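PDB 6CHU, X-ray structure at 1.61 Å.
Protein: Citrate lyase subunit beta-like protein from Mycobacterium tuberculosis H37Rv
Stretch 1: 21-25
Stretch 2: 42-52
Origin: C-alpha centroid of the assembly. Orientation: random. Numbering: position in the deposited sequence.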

# COMPACT_ATOMS: atom_id res chain seq x y z
N CYS A 21 -11.09 13.61 -24.94
CA CYS A 21 -11.16 14.54 -26.07
C CYS A 21 -11.30 15.94 -25.48
O CYS A 21 -12.29 16.22 -24.78
CB CYS A 21 -12.34 14.21 -26.99
SG CYS A 21 -12.51 15.28 -28.44
N PRO A 22 -10.33 16.83 -25.70
CA PRO A 22 -10.48 18.22 -25.23
C PRO A 22 -11.77 18.84 -25.76
O PRO A 22 -12.04 18.80 -26.97
CB PRO A 22 -9.24 18.93 -25.78
CG PRO A 22 -8.27 17.83 -26.10
CD PRO A 22 -9.09 16.64 -26.47
N ALA A 23 -12.54 19.45 -24.86
CA ALA A 23 -13.85 19.98 -25.24
C ALA A 23 -13.78 21.25 -26.08
O ALA A 23 -14.83 21.68 -26.57
CB ALA A 23 -14.71 20.24 -23.99
N ASP A 24 -12.61 21.86 -26.25
CA ASP A 24 -12.49 22.99 -27.17
C ASP A 24 -12.19 22.55 -28.59
O ASP A 24 -11.88 23.39 -29.44
CB ASP A 24 -11.43 23.99 -26.68
CG ASP A 24 -10.02 23.45 -26.77
OD1 ASP A 24 -9.84 22.21 -26.70
OD2 ASP A 24 -9.08 24.26 -26.90
N ARG A 25 -12.31 21.26 -28.89
CA ARG A 25 -12.16 20.74 -30.24
C ARG A 25 -13.43 20.00 -30.67
O ARG A 25 -13.41 18.78 -30.90
CB ARG A 25 -10.94 19.83 -30.33
CG ARG A 25 -9.63 20.54 -30.01
CD ARG A 25 -8.45 19.56 -29.94
NE ARG A 25 -8.33 18.76 -31.15
CZ ARG A 25 -7.74 19.16 -32.27
NH1 ARG A 25 -7.20 20.37 -32.34
NH2 ARG A 25 -7.69 18.35 -33.32
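Stretch 2 42-52: DLEDGVAEAQK

Stretch 2 meets stretch 1 first as a neighbouring strand and then as a loop folded over the turn that follows. The two chains run parallel where they pair. Pro-22 and Asp-42 form the bridge, with their CA atoms 4.7 Å apart and both side chains on the same face of the sheet.

Two backbone hydrogen bonds hold this register, both made by Asp-42. Asp-42 N donates to Cys-21 O at 3.0 Å, and Ala-23 N donates to Asp-42 O, also at 3.0 Å. Asp-42 thus uses its amide and its carbonyl on the residues flanking Pro-22. Pro-22, a proline, has no amide hydrogen to give.

Beyond the bridge, both chains turn. Stretch 1 makes a type I turn from Pro-22 to Arg-25, closed by Arg-25 N to Pro-22 O at 3.1 Å. Stretch 2 makes a type I turn from Glu-44 to Val-47, closed by Val-47 N to Glu-44 O at 2.9 Å. The Asp-42 carboxylate braces this second turn: OD1 accepts from Glu-44 N and OD2 from Gly-46 N, each at 2.8 Å. Both oxygens also have partners elsewhere in the structure. Gly-46 lacks a side chain, and a CB in its place would clash with Asp-42 OD2. Asp-45 N is satisfied by Glu-44 OE1 at 3.1 Å. Lys-52 ties the loop back on itself, its NZ donating to Leu-43 O at 2.8 Å and to Val-47 O at 3.0 Å.

The side-chain packing is small. Pro-22 CB lies 4.0 Å from Val-47 CG2 and 3.5 Å from Gly-46 O. Ala-23 CB lies 3.8 Å from Leu-43 CD2; the CA-to-CB bond of Leu-43 points away, but the end of its side chain comes nearer. Val-47 CG2 also approaches Ala-23 N, at 3.7 Å.

Asp-24 has the largest area covered by stretch 2, yet it makes no direct hydrogen bond to it. Its OD1 is 3.7 Å from Val-47 CG2, and its OD2 is 3.5 Å from Gln-51 CB. Water carries the polar link. Water 1 donates to Asp-24 OD2 at 2.9 Å and accepts from Ala-48 N at 2.7 Å. Water 2 donates to Asp-24 OD1 at 2.7 Å and to Gly-46 O at 3.1 Å. Each carboxylate oxygen therefore has a bridging water. The short 3-10 segment 49-51 follows, and Gln-51 N donates to Ala-48 O at 2.8 Å.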

# COMPACT_ATOMS: atom_id res chain seq x y z
N ASP A 42 -13.32 16.88 -22.06
CA ASP A 42 -12.43 17.39 -21.03
C ASP A 42 -12.52 18.90 -20.94
O ASP A 42 -12.26 19.61 -21.92
CB ASP A 42 -10.99 16.96 -21.33
CG ASP A 42 -10.07 17.19 -20.17
OD1 ASP A 42 -10.57 17.47 -19.05
OD2 ASP A 42 -8.84 17.09 -20.37
N LEU A 43 -12.88 19.40 -19.76
CA LEU A 43 -12.80 20.82 -19.45
C LEU A 43 -11.58 21.16 -18.60
O LEU A 43 -11.33 22.35 -18.35
CB LEU A 43 -14.08 21.28 -18.72
CG LEU A 43 -15.41 21.03 -19.42
CD1 LEU A 43 -16.56 21.34 -18.43
CD2 LEU A 43 -15.54 21.90 -20.67
N GLU A 44 -10.82 20.16 -18.15
CA GLU A 44 -9.68 20.43 -17.28
C GLU A 44 -8.37 20.44 -18.08
O GLU A 44 -8.23 21.24 -19.02
CB GLU A 44 -9.62 19.42 -16.12
CG GLU A 44 -8.78 19.93 -14.93
CD GLU A 44 -7.77 18.91 -14.40
OE1 GLU A 44 -7.41 17.96 -15.13
OE2 GLU A 44 -7.35 19.06 -13.23
N ASP A 45 -7.41 19.59 -17.73
CA ASP A 45 -6.04 19.81 -18.20
C ASP A 45 -5.88 19.70 -19.71
O ASP A 45 -4.92 20.24 -20.25
CB ASP A 45 -5.08 18.86 -17.48
CG ASP A 45 -4.72 19.35 -16.11
OD1 ASP A 45 -5.13 20.49 -15.77
OD2 ASP A 45 -4.04 18.62 -15.36
N GLY A 46 -6.81 19.04 -20.40
CA GLY A 46 -6.71 18.99 -21.85
C GLY A 46 -6.99 20.31 -22.55
O GLY A 46 -6.73 20.41 -23.76
N VAL A 47 -7.52 21.31 -21.85
CA VAL A 47 -7.92 22.58 -22.44
C VAL A 47 -7.18 23.72 -21.75
O VAL A 47 -7.21 23.82 -20.51
CB VAL A 47 -9.44 22.81 -22.35
CG1 VAL A 47 -9.82 24.20 -22.88
CG2 VAL A 47 -10.19 21.71 -23.09
N ALA A 48 -6.54 24.58 -22.54
CA ALA A 48 -5.82 25.72 -21.98
C ALA A 48 -6.78 26.65 -21.26
O ALA A 48 -7.95 26.80 -21.65
CB ALA A 48 -5.08 26.48 -23.08
N GLU A 49 -6.28 27.28 -20.19
CA GLU A 49 -7.08 28.19 -19.38
C GLU A 49 -7.87 29.17 -20.23
O GLU A 49 -9.07 29.38 -20.01
CB GLU A 49 -6.16 28.94 -18.41
CG GLU A 49 -6.89 29.59 -17.25
CD GLU A 49 -7.62 28.58 -16.40
OE1 GLU A 49 -7.05 27.49 -16.13
OE2 GLU A 49 -8.77 28.86 -15.99
N ALA A 50 -7.23 29.78 -21.23
CA ALA A 50 -7.91 30.79 -22.05
C ALA A 50 -8.97 30.19 -22.96
O ALA A 50 -9.81 30.93 -23.48
CB ALA A 50 -6.89 31.57 -22.89
N GLN A 51 -8.94 28.88 -23.18
CA GLN A 51 -9.86 28.20 -24.07
C GLN A 51 -11.02 27.52 -23.35
O GLN A 51 -11.89 26.95 -24.01
CB GLN A 51 -9.11 27.17 -24.92
CG GLN A 51 -8.12 27.79 -25.89
CD GLN A 51 -8.74 28.92 -26.67
OE1 GLN A 51 -8.28 30.06 -26.60
NE2 GLN A 51 -9.79 28.62 -27.42
N LYS A 52 -11.04 27.56 -22.02
CA LYS A 52 -12.09 26.86 -21.28
C LYS A 52 -13.48 27.46 -21.52
O LYS A 52 -14.46 26.70 -21.63
CB LYS A 52 -11.76 26.84 -19.78
CG LYS A 52 -10.53 26.01 -19.43
CD LYS A 52 -10.32 25.94 -17.92
CE LYS A 52 -9.03 25.22 -17.54
NZ LYS A 52 -8.95 23.87 -18.12
O HOH W 1 -6.68 24.39 -25.25
O HOH W 2 -7.25 21.62 -26.56